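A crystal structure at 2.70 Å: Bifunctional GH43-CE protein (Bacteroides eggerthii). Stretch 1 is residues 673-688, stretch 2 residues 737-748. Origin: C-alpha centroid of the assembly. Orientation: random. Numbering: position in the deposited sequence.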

ATOM      1  N   VAL A 673      21.882  16.952  16.718  1.00 65.93           N
ATOM      2  CA  VAL A 673      21.034  17.570  17.727  1.00 65.88           C
ATOM      3  C   VAL A 673      20.567  16.453  18.661  1.00 65.93           C
ATOM      4  O   VAL A 673      19.993  15.470  18.200  1.00 65.61           O
ATOM      5  CB  VAL A 673      19.843  18.327  17.111  1.00 66.07           C
ATOM      6  CG1 VAL A 673      18.933  18.917  18.179  1.00 66.28           C
ATOM      7  CG2 VAL A 673      20.306  19.410  16.150  1.00 66.33           C
ATOM      8  N   ASN A 674      20.834  16.621  19.962  1.00 66.09           N
ATOM      9  CA  ASN A 674      20.592  15.599  20.964  1.00 66.20           C
ATOM     10  C   ASN A 674      19.484  16.088  21.898  1.00 66.59           C
ATOM     11  O   ASN A 674      19.682  17.017  22.652  1.00 66.99           O
ATOM     12  CB  ASN A 674      21.880  15.246  21.707  1.00 66.36           C
ATOM     13  CG  ASN A 674      21.652  14.442  22.968  1.00 66.85           C
ATOM     14  OD1 ASN A 674      20.613  13.808  23.129  1.00 67.18           O
ATOM     15  ND2 ASN A 674      22.617  14.475  23.876  1.00 67.41           N
ATOM     16  N   TRP A 675      18.317  15.446  21.821  1.00 66.59           N
ATOM     17  CA  TRP A 675      17.180  15.789  22.655  1.00 67.74           C
ATOM     18  C   TRP A 675      17.210  14.938  23.928  1.00 68.63           C
ATOM     19  O   TRP A 675      16.790  13.777  23.916  1.00 68.74           O
ATOM     20  CB  TRP A 675      15.866  15.602  21.892  1.00 68.00           C
ATOM     21  CG  TRP A 675      15.740  16.424  20.647  1.00 68.19           C
ATOM     22  CD1 TRP A 675      16.224  16.116  19.409  1.00 68.11           C
ATOM     23  CD2 TRP A 675      15.046  17.677  20.507  1.00 68.43           C
ATOM     24  NE1 TRP A 675      15.890  17.096  18.512  1.00 68.24           N
ATOM     25  CE2 TRP A 675      15.170  18.068  19.157  1.00 68.39           C
ATOM     26  CE3 TRP A 675      14.332  18.502  21.382  1.00 69.05           C
ATOM     27  CZ2 TRP A 675      14.612  19.249  18.669  1.00 68.39           C
ATOM     28  CZ3 TRP A 675      13.779  19.667  20.900  1.00 69.32           C
ATOM     29  CH2 TRP A 675      13.922  20.037  19.561  1.00 68.84           C
ATOM     30  N   PHE A 676      17.716  15.542  25.013  1.00 68.79           N
ATOM     31  CA  PHE A 676      17.700  14.990  26.371  1.00 69.32           C
ATOM     32  C   PHE A 676      18.098  13.508  26.356  1.00 68.79           C
ATOM     33  O   PHE A 676      17.417  12.663  26.938  1.00 69.28           O
ATOM     34  CB  PHE A 676      16.339  15.230  27.034  1.00 70.31           C
ATOM     35  CG  PHE A 676      15.133  14.929  26.179  1.00 70.18           C
ATOM     36  CD1 PHE A 676      14.582  15.907  25.366  1.00 70.20           C
ATOM     37  CD2 PHE A 676      14.547  13.675  26.192  1.00 70.89           C
ATOM     38  CE1 PHE A 676      13.472  15.636  24.583  1.00 70.18           C
ATOM     39  CE2 PHE A 676      13.438  13.404  25.405  1.00 70.96           C
ATOM     40  CZ  PHE A 676      12.901  14.384  24.602  1.00 70.79           C
ATOM     41  N   GLY A 677      19.220  13.212  25.696  1.00 68.17           N
ATOM     42  CA  GLY A 677      19.766  11.867  25.631  1.00 68.05           C
ATOM     43  C   GLY A 677      20.564  11.511  26.885  1.00 68.38           C
ATOM     44  O   GLY A 677      21.141  12.385  27.536  1.00 67.95           O
ATOM     45  N   PRO A 678      20.601  10.212  27.269  1.00 68.94           N
ATOM     46  CA  PRO A 678      21.550   9.737  28.278  1.00 69.36           C
ATOM     47  C   PRO A 678      22.950   9.663  27.653  1.00 68.84           C
ATOM     48  O   PRO A 678      23.064   9.459  26.446  1.00 68.56           O
ATOM     49  CB  PRO A 678      20.981   8.360  28.668  1.00 69.95           C
ATOM     50  CG  PRO A 678      20.247   7.883  27.428  1.00 69.44           C
ATOM     51  CD  PRO A 678      19.727   9.139  26.762  1.00 68.87           C
ATOM     52  N   ILE A 679      23.996   9.847  28.465  1.00 68.83           N
ATOM     53  CA  ILE A 679      25.366   9.932  27.950  1.00 68.53           C
ATOM     54  C   ILE A 679      26.297   9.065  28.810  1.00 69.07           C
ATOM     55  O   ILE A 679      26.930   8.131  28.303  1.00 69.25           O
ATOM     56  CB  ILE A 679      25.817  11.408  27.859  1.00 68.37           C
ATOM     57  CG1 ILE A 679      25.414  12.042  26.523  1.00 68.00           C
ATOM     58  CG2 ILE A 679      27.312  11.558  28.100  1.00 68.65           C
ATOM     59  CD1 ILE A 679      24.027  12.648  26.498  1.00 68.04           C
ATOM     60  N   ASP A 680      26.384   9.385  30.105  1.00 69.23           N
ATOM     61  CA  ASP A 680      27.327   8.733  31.006  1.00 70.05           C
ATOM     62  C   ASP A 680      26.541   7.930  32.044  1.00 71.11           C
ATOM     63  O   ASP A 680      26.020   8.497  33.003  1.00 71.93           O
ATOM     64  CB  ASP A 680      28.250   9.762  31.662  1.00 69.64           C
ATOM     65  CG  ASP A 680      29.361   9.154  32.499  1.00 70.10           C
ATOM     66  OD1 ASP A 680      29.722   7.984  32.254  1.00 70.42           O
ATOM     67  OD2 ASP A 680      29.857   9.860  33.387  1.00 70.08           O
ATOM     68  N   MET A 681      26.483   6.608  31.851  1.00 72.08           N
ATOM     69  CA  MET A 681      25.673   5.745  32.703  1.00 73.24           C
ATOM     70  C   MET A 681      26.422   5.450  34.011  1.00 74.07           C
ATOM     71  O   MET A 681      25.846   4.868  34.931  1.00 76.36           O
ATOM     72  CB  MET A 681      25.309   4.427  32.008  1.00 73.66           C
ATOM     73  CG  MET A 681      24.829   4.581  30.568  1.00 72.85           C
ATOM     74  SD  MET A 681      23.681   5.957  30.294  1.00 72.00           S
ATOM     75  CE  MET A 681      23.917   6.191  28.533  1.00 71.21           C
ATOM     76  N   THR A 682      27.692   5.873  34.097  1.00 73.24           N
ATOM     77  CA  THR A 682      28.473   5.784  35.338  1.00 73.78           C
ATOM     78  C   THR A 682      27.971   6.829  36.345  1.00 73.95           C
ATOM     79  O   THR A 682      28.259   6.725  37.536  1.00 74.80           O
ATOM     80  CB  THR A 682      29.978   5.950  35.084  1.00 73.34           C
ATOM     81  OG1 THR A 682      30.241   7.315  34.765  1.00 72.16           O
ATOM     82  CG2 THR A 682      30.503   5.071  33.971  1.00 73.31           C
ATOM     83  N   ARG A 683      27.229   7.831  35.855  1.00 73.35           N
ATOM     84  CA  ARG A 683      26.655   8.886  36.681  1.00 74.11           C
ATOM     85  C   ARG A 683      25.191   9.124  36.289  1.00 75.28           C
ATOM     86  O   ARG A 683      24.724  10.264  36.272  1.00 74.12           O
ATOM     87  CB  ARG A 683      27.489  10.161  36.527  1.00 72.92           C
ATOM     88  CG  ARG A 683      28.965   9.966  36.844  1.00 72.69           C
ATOM     89  CD  ARG A 683      29.757  11.250  36.781  1.00 71.84           C
ATOM     90  NE  ARG A 683      30.110  11.611  35.418  1.00 70.94           N
ATOM     91  CZ  ARG A 683      30.205  12.856  34.967  1.00 70.33           C
ATOM     92  NH1 ARG A 683      29.852  13.875  35.731  1.00 70.66           N
ATOM     93  NH2 ARG A 683      30.648  13.080  33.746  1.00 69.96           N
ATOM     94  N   MET A 684      24.475   8.032  35.990  1.00 77.09           N
ATOM     95  CA  MET A 684      23.080   8.088  35.557  1.00 78.90           C
ATOM     96  C   MET A 684      22.157   8.192  36.776  1.00 80.76           C
ATOM     97  O   MET A 684      21.065   8.747  36.669  1.00 82.16           O
ATOM     98  CB  MET A 684      22.700   6.847  34.747  1.00 79.66           C
ATOM     99  CG  MET A 684      21.452   7.039  33.899  1.00 80.86           C
ATOM    100  SD  MET A 684      21.666   8.256  32.575  1.00 81.07           S
ATOM    101  CE  MET A 684      20.096   9.110  32.681  1.00 80.39           C
ATOM    102  N   GLU A 685      22.603   7.642  37.912  1.00 82.42           N
ATOM    103  CA  GLU A 685      21.827   7.599  39.154  1.00 84.05           C
ATOM    104  C   GLU A 685      22.269   8.757  40.056  1.00 84.41           C
ATOM    105  O   GLU A 685      23.436   8.824  40.451  1.00 84.02           O
ATOM    106  CB  GLU A 685      22.030   6.251  39.855  1.00 86.38           C
ATOM    107  CG  GLU A 685      20.798   5.731  40.587  1.00 88.30           C
ATOM    108  CD  GLU A 685      20.460   6.447  41.886  1.00 89.20           C
ATOM    109  OE1 GLU A 685      21.255   6.353  42.846  1.00 89.10           O
ATOM    110  OE2 GLU A 685      19.397   7.096  41.936  1.00 91.42           O
ATOM    111  N   ASN A 686      21.333   9.664  40.366  1.00 83.42           N
ATOM    112  CA  ASN A 686      21.570  10.780  41.301  1.00 84.11           C
ATOM    113  C   ASN A 686      22.801  11.588  40.846  1.00 82.03           C
ATOM    114  O   ASN A 686      23.545  12.121  41.661  1.00 83.06           O
ATOM    115  CB  ASN A 686      21.692  10.269  42.745  1.00 85.09           C
ATOM    116  CG  ASN A 686      20.552  10.716  43.641  1.00 86.55           C
ATOM    117  OD1 ASN A 686      20.768  11.423  44.628  1.00 87.07           O
ATOM    118  ND2 ASN A 686      19.337  10.312  43.309  1.00 86.98           N
ATOM    119  N   CYS A 687      22.978  11.685  39.523  1.00 81.55           N
ATOM    120  CA  CYS A 687      24.152  12.269  38.846  1.00 79.69           C
ATOM    121  C   CYS A 687      25.469  11.800  39.492  1.00 79.49           C
ATOM    122  O   CYS A 687      26.440  12.548  39.508  1.00 78.43           O
ATOM    123  CB  CYS A 687      24.064  13.794  38.805  1.00 79.41           C
ATOM    124  SG  CYS A 687      22.516  14.443  38.106  1.00 80.22           S
ATOM    125  N   ASN A 688      25.518  10.538  39.952  1.00 81.07           N
ATOM    126  CA  ASN A 688      26.638  10.019  40.773  1.00 82.15           C
ATOM    127  C   ASN A 688      27.081   8.622  40.329  1.00 82.63           C
ATOM    128  O   ASN A 688      28.230   8.458  39.933  1.00 83.25           O
ATOM    129  CB  ASN A 688      26.289   9.936  42.260  1.00 83.57           C
ATOM    130  CG  ASN A 688      26.320  11.285  42.937  1.00 83.41           C
ATOM    131  OD1 ASN A 688      26.950  12.209  42.434  1.00 83.29           O
ATOM    132  ND2 ASN A 688      25.641  11.407  44.066  1.00 84.48           N
ATOM    133  N   THR A 737      12.269  13.620  34.275  1.00 76.58           N
ATOM    134  CA  THR A 737      12.278  12.754  35.457  1.00 77.69           C
ATOM    135  C   THR A 737      12.792  11.339  35.142  1.00 77.32           C
ATOM    136  O   THR A 737      12.873  10.518  36.053  1.00 78.82           O
ATOM    137  CB  THR A 737      10.885  12.708  36.098  1.00 78.45           C
ATOM    138  OG1 THR A 737       9.910  12.387  35.101  1.00 78.07           O
ATOM    139  CG2 THR A 737      10.517  14.018  36.760  1.00 79.00           C
ATOM    140  N   VAL A 738      13.148  11.048  33.884  1.00 76.45           N
ATOM    141  CA  VAL A 738      13.709   9.725  33.542  1.00 76.42           C
ATOM    142  C   VAL A 738      15.186   9.882  33.159  1.00 75.62           C
ATOM    143  O   VAL A 738      16.012   9.070  33.579  1.00 75.96           O
ATOM    144  CB  VAL A 738      12.898   8.979  32.457  1.00 76.07           C
ATOM    145  CG1 VAL A 738      11.467   8.719  32.903  1.00 76.97           C
ATOM    146  CG2 VAL A 738      12.909   9.682  31.111  1.00 74.77           C
ATOM    147  N   VAL A 739      15.506  10.911  32.363  1.00 74.67           N
ATOM    148  CA  VAL A 739      16.895  11.306  32.095  1.00 73.81           C
ATOM    149  C   VAL A 739      17.117  12.689  32.708  1.00 73.83           C
ATOM    150  O   VAL A 739      16.582  13.679  32.212  1.00 74.22           O
ATOM    151  CB  VAL A 739      17.229  11.283  30.590  1.00 72.81           C
ATOM    152  CG1 VAL A 739      18.686  11.646  30.320  1.00 72.31           C
ATOM    153  CG2 VAL A 739      16.897   9.935  29.961  1.00 72.89           C
ATOM    154  N   PRO A 740      17.876  12.805  33.821  1.00 73.54           N
ATOM    155  CA  PRO A 740      18.150  14.107  34.427  1.00 73.46           C
ATOM    156  C   PRO A 740      18.916  15.110  33.545  1.00 72.54           C
ATOM    157  O   PRO A 740      19.776  14.723  32.756  1.00 71.66           O
ATOM    158  CB  PRO A 740      18.998  13.772  35.666  1.00 74.16           C
ATOM    159  CG  PRO A 740      19.534  12.380  35.404  1.00 73.93           C
ATOM    160  CD  PRO A 740      18.455  11.698  34.594  1.00 73.99           C
ATOM    161  N   ASN A 741      18.525  16.383  33.693  1.00 72.98           N
ATOM    162  CA  ASN A 741      19.272  17.622  33.377  1.00 72.82           C
ATOM    163  C   ASN A 741      20.776  17.373  33.180  1.00 72.16           C
ATOM    164  O   ASN A 741      21.324  17.691  32.119  1.00 71.46           O
ATOM    165  CB  ASN A 741      19.087  18.642  34.511  1.00 73.76           C
ATOM    166  CG  ASN A 741      19.097  20.084  34.051  1.00 73.71           C
ATOM    167  OD1 ASN A 741      18.326  20.478  33.177  1.00 73.59           O
ATOM    168  ND2 ASN A 741      19.944  20.890  34.662  1.00 73.46           N
ATOM    169  N   CYS A 742      21.425  16.831  34.222  1.00 73.82           N
ATOM    170  CA  CYS A 742      22.893  16.787  34.360  1.00 73.38           C
ATOM    171  C   CYS A 742      23.552  16.091  33.159  1.00 71.86           C
ATOM    172  O   CYS A 742      24.618  16.510  32.718  1.00 71.97           O
ATOM    173  CB  CYS A 742      23.331  16.165  35.690  1.00 75.96           C
ATOM    174  SG  CYS A 742      22.742  14.481  36.041  1.00 78.18           S
ATOM    175  N   GLN A 743      22.908  15.051  32.623  1.00 70.32           N
ATOM    176  CA  GLN A 743      23.453  14.248  31.509  1.00 68.95           C
ATOM    177  C   GLN A 743      23.795  15.137  30.305  1.00 68.00           C
ATOM    178  O   GLN A 743      24.911  15.080  29.781  1.00 67.00           O
ATOM    179  CB  GLN A 743      22.452  13.162  31.113  1.00 68.76           C
ATOM    180  CG  GLN A 743      22.353  12.048  32.139  1.00 69.19           C
ATOM    181  CD  GLN A 743      23.623  11.241  32.213  1.00 69.43           C
ATOM    182  OE1 GLN A 743      24.288  11.000  31.206  1.00 69.01           O
ATOM    183  NE2 GLN A 743      23.968  10.816  33.418  1.00 70.07           N
ATOM    184  N   SER A 744      22.822  15.943  29.870  1.00 67.65           N
ATOM    185  CA  SER A 744      23.015  16.875  28.762  1.00 66.96           C
ATOM    186  C   SER A 744      24.154  17.860  29.072  1.00 66.80           C
ATOM    187  O   SER A 744      24.974  18.132  28.193  1.00 66.06           O
ATOM    188  CB  SER A 744      21.732  17.594  28.415  1.00 67.20           C
ATOM    189  OG  SER A 744      21.000  16.872  27.433  1.00 66.97           O
ATOM    190  N   ILE A 745      24.216  18.359  30.318  1.00 67.21           N
ATOM    191  CA  ILE A 745      25.189  19.405  30.720  1.00 67.19           C
ATOM    192  C   ILE A 745      26.610  18.821  30.757  1.00 66.84           C
ATOM    193  O   ILE A 745      27.540  19.444  30.247  1.00 66.63           O
ATOM    194  CB  ILE A 745      24.792  20.073  32.053  1.00 67.94           C
ATOM    195  CG1 ILE A 745      23.409  20.724  31.960  1.00 68.51           C
ATOM    196  CG2 ILE A 745      25.852  21.077  32.478  1.00 68.07           C
ATOM    197  CD1 ILE A 745      22.811  21.122  33.286  1.00 69.37           C
ATOM    198  N   PHE A 746      26.768  17.631  31.351  1.00 67.15           N
ATOM    199  CA  PHE A 746      28.015  16.862  31.257  1.00 67.50           C
ATOM    200  C   PHE A 746      28.519  16.857  29.807  1.00 66.72           C
ATOM    201  O   PHE A 746      29.694  17.090  29.554  1.00 67.51           O
ATOM    202  CB  PHE A 746      27.831  15.401  31.688  1.00 68.45           C
ATOM    203  CG  PHE A 746      27.485  15.143  33.136  1.00 69.77           C
ATOM    204  CD1 PHE A 746      27.686  16.103  34.118  1.00 70.30           C
ATOM    205  CD2 PHE A 746      26.985  13.905  33.520  1.00 70.78           C
ATOM    206  CE1 PHE A 746      27.368  15.841  35.442  1.00 71.23           C
ATOM    207  CE2 PHE A 746      26.673  13.646  34.848  1.00 71.79           C
ATOM    208  CZ  PHE A 746      26.867  14.614  35.807  1.00 71.99           C
ATOM    209  N   PHE A 747      27.611  16.577  28.866  1.00 66.15           N
ATOM    210  CA  PHE A 747      27.942  16.408  27.457  1.00 65.59           C
ATOM    211  C   PHE A 747      28.302  17.764  26.833  1.00 65.37           C
ATOM    212  O   PHE A 747      29.327  17.887  26.175  1.00 65.26           O
ATOM    213  CB  PHE A 747      26.790  15.700  26.733  1.00 65.39           C
ATOM    214  CG  PHE A 747      27.037  15.362  25.283  1.00 65.02           C
ATOM    215  CD1 PHE A 747      28.230  14.787  24.875  1.00 65.04           C
ATOM    216  CD2 PHE A 747      26.063  15.597  24.325  1.00 64.71           C
ATOM    217  CE1 PHE A 747      28.448  14.469  23.541  1.00 64.79           C
ATOM    218  CE2 PHE A 747      26.277  15.270  22.993  1.00 64.49           C
ATOM    219  CZ  PHE A 747      27.472  14.709  22.602  1.00 64.53           C
ATOM    220  N   SER A 748      27.453  18.775  27.040  1.00 65.33           N
ATOM    221  CA  SER A 748      27.670  20.095  26.440  1.00 65.29           C
ATOM    222  C   SER A 748      28.983  20.725  26.934  1.00 65.53           C
ATOM    223  O   SER A 748      29.652  21.402  26.159  1.00 65.69           O
ATOM    224  CB  SER A 748      26.496  21.014  26.667  1.00 65.51           C
ATOM    225  OG  SER A 748      25.682  20.554  27.728  1.00 65.88           O
TER

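A disulfide joins these two stretches: SG of Cys687 lies 2.1 Å from SG of Cys742, with a chi3 of -94°, close to the right-angled twist that such bonds prefer. The cysteines are partly exposed, and each CA-to-CB bond points toward the opposing stretch. Cys687 adopts the m rotamer and Cys742, within the helix, the p rotamer. Here the covalent link does not work alone, and the rest of the contact illustrates a general principle: a loop can be held by side chains of a helix and of the segment that leads into it.

Gln743 provides the polar centre of the arrangement. With chi1 and chi2 both in m, its chain folds so that the terminal amide meets the loop backbone. OE1 accepts two hydrogen bonds, from N of Ile679 at 3.0 Å and from N of Asp680 at 2.9 Å, while NE2 donates to O of Asp680 at 3.1 Å. Glutamine suits this buried place because one amide offers both an acceptor and a donor, and so can satisfy peptide groups of both kinds. NE2 also lies 3.0 Å from O of Arg683.

Asp680 is engaged through its side chain as well. Its OD2 forms a salt bridge with NE of Arg683 at 2.7 Å, and its OD1 accepts a hydrogen bond from OG1 of Thr682 at 2.6 Å. The anchored guanidinium then lies flat on the ring of Phe746, the centres 3.7 Å apart and the planes inclined by 26°. CZ of Arg683 stands over the ring face, only 14° off its normal, in a cation-pi interaction. Arginine fits here because its planar charged group can pair with a carboxylate through its edge while stacking on an aromatic face.

Apolar side chains add further contacts. Met684 begins with its CA-to-CB bond pointing away, yet its flexible chain turns back, bringing CE to 3.7 Å from CG1 of Val739 and 3.6 Å from CD of Pro740. In the helix, Phe747 offers its CG to CG1 of Ile679, 3.9 Å away. A polar group also meets this ring: ND2 of Asn674 lies 3.7 Å from CD2 of Phe747. OD1 of Asn674 accepts a weak hydrogen bond from N of Gly677, 3.0 Å away; an ideal CB on this glycine would lie 2.4 Å from that OD1, so with Asn674 placed as it is, a CB would clash there. In all, 783 Å² is buried, summed over both sides.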